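Local structure of SAP-like pentraxin (Limulus polyphemus, 3FLP) at residues Val2-Arg5 with Asp6-Ile9. The protein is a calcium-binding lectin of the pentraxin family that assembles into doubly stacked heptameric rings and probably recognises sugars. Residues are numbered along the deposited sequence; the frame is centred on the assembly and turned at random.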
loop_
_atom_site.group_PDB
_atom_site.type_symbol
_atom_site.label_atom_id
_atom_site.label_comp_id
_atom_site.label_asym_id
_atom_site.label_seq_id
_atom_site.Cartn_x
_atom_site.Cartn_y
_atom_site.Cartn_z
ATOM N N VAL A 2 14.617 0.617 22.844
ATOM C CA VAL A 2 15.917 0.016 23.127
ATOM C C VAL A 2 15.886 -1.499 22.926
ATOM O O VAL A 2 15.060 -2.196 23.509
ATOM C CB VAL A 2 16.354 0.314 24.574
ATOM C CG1 VAL A 2 17.778 -0.159 24.798
ATOM C CG2 VAL A 2 16.238 1.791 24.843
ATOM N N ASP A 3 16.800 -1.998 22.100
ATOM C CA ASP A 3 16.889 -3.428 21.803
ATOM C C ASP A 3 17.658 -4.164 22.905
ATOM O O ASP A 3 18.653 -3.660 23.429
ATOM C CB ASP A 3 17.613 -3.618 20.468
ATOM C CG ASP A 3 17.384 -4.990 19.867
ATOM O OD1 ASP A 3 16.421 -5.149 19.086
ATOM O OD2 ASP A 3 18.165 -5.914 20.181
ATOM N N ILE A 4 17.208 -5.370 23.232
ATOM C CA ILE A 4 17.846 -6.175 24.261
ATOM C C ILE A 4 19.309 -6.499 23.944
ATOM O O ILE A 4 20.108 -6.753 24.849
ATOM C CB ILE A 4 17.071 -7.485 24.478
ATOM C CG1 ILE A 4 17.074 -7.833 25.963
ATOM C CG2 ILE A 4 17.687 -8.622 23.648
ATOM C CD1 ILE A 4 16.119 -8.950 26.317
ATOM N N ARG A 5 19.660 -6.483 22.662
ATOM C CA ARG A 5 21.028 -6.766 22.255
ATOM C C ARG A 5 21.990 -5.644 22.631
ATOM O O ARG A 5 23.200 -5.839 22.616
ATOM C CB ARG A 5 21.094 -7.046 20.747
ATOM C CG ARG A 5 20.629 -8.456 20.385
ATOM C CD ARG A 5 20.285 -8.615 18.904
ATOM N NE ARG A 5 19.151 -7.773 18.533
ATOM C CZ ARG A 5 18.512 -7.830 17.366
ATOM N NH1 ARG A 5 18.887 -8.700 16.432
ATOM N NH2 ARG A 5 17.494 -7.010 17.136
ATOM N N ASP A 6 21.455 -4.478 22.985
ATOM C CA ASP A 6 22.292 -3.345 23.367
ATOM C C ASP A 6 22.468 -3.208 24.882
ATOM O O ASP A 6 23.080 -2.244 25.354
ATOM C CB ASP A 6 21.731 -2.024 22.795
ATOM C CG ASP A 6 21.865 -1.925 21.270
ATOM O OD1 ASP A 6 22.970 -2.171 20.734
ATOM O OD2 ASP A 6 20.868 -1.584 20.603
ATOM N N VAL A 7 21.917 -4.147 25.650
ATOM C CA VAL A 7 22.082 -4.110 27.106
ATOM C C VAL A 7 23.564 -4.376 27.340
ATOM O O VAL A 7 24.174 -5.174 26.627
ATOM C CB VAL A 7 21.241 -5.213 27.808
ATOM C CG1 VAL A 7 21.703 -5.408 29.262
ATOM C CG2 VAL A 7 19.772 -4.831 27.779
ATOM N N LYS A 8 24.156 -3.703 28.317
ATOM C CA LYS A 8 25.566 -3.917 28.585
ATOM C C LYS A 8 25.811 -4.194 30.065
ATOM O O LYS A 8 24.988 -3.869 30.925
ATOM C CB LYS A 8 26.388 -2.694 28.144
ATOM C CG LYS A 8 26.332 -1.527 29.119
ATOM C CD LYS A 8 27.222 -0.368 28.680
ATOM C CE LYS A 8 27.055 0.820 29.625
ATOM N NZ LYS A 8 27.893 1.978 29.209
ATOM N N ILE A 9 26.952 -4.806 30.348
ATOM C CA ILE A 9 27.341 -5.115 31.715
ATOM C C ILE A 9 28.702 -4.472 31.927
ATOM O O ILE A 9 29.602 -4.627 31.098
ATOM C CB ILE A 9 27.493 -6.643 31.944
ATOM C CG1 ILE A 9 26.150 -7.356 31.728
ATOM C CG2 ILE A 9 28.037 -6.902 33.344
ATOM C CD1 ILE A 9 25.101 -7.022 32.753
#
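OD2 of Asp-6 comes to 3.8 Å from CB of Asp-3, meeting its methylene and not its carboxylate, while CG of Asp-3 lies at the edge of the Arg-5 guanidinium and in its plane. That grip is side-on. NE of Arg-5 reaches OD2 of Asp-3 at 2.7 Å from the syn side, tilted out of the carboxylate plane, and NH2 takes OD1 at 2.9 Å from above that plane. The backbone N of Arg-5 also donates to OD2 of Asp-3, at 3.0 Å, from the anti side, likewise tilted but from the opposite face to NE, which closes an Asx turn. The bend at chi3 (-64°) folds the Arg-5 chain back so that NE reaches the Asp-3 carboxylate.

Two i to i+3 backbone bonds then wind the chain onward: Asp-6 N to Asp-3 O at 3.0 Å, and Val-7 N to Ile-4 O at 3.3 Å. Asx turn and 3-10 turn thus lead into the first strand of the pentraxin beta-sandwich, 7-11, which lies between strands 161-169 and 207-211, away from the calcium site. On the apolar side CG1 of Ile-4 lies 4.4 Å from CG2 of Val-7, and both side chains touch Met-197. A second subunit packs its own Val-7 and Ile-4 against this pair, reciprocally.

OD1 of Asp-6 is salt-bridged to Arg-188, whose carbonyl accepts from NH1 of Arg-5. With two N-H groups on OD2 and a third on OD1, the Asp-3 carboxylate is fixed in rotation and probably stays ionised; its charge also tends to offset that of Arg-5, whose NH1 lies close to Arg-190.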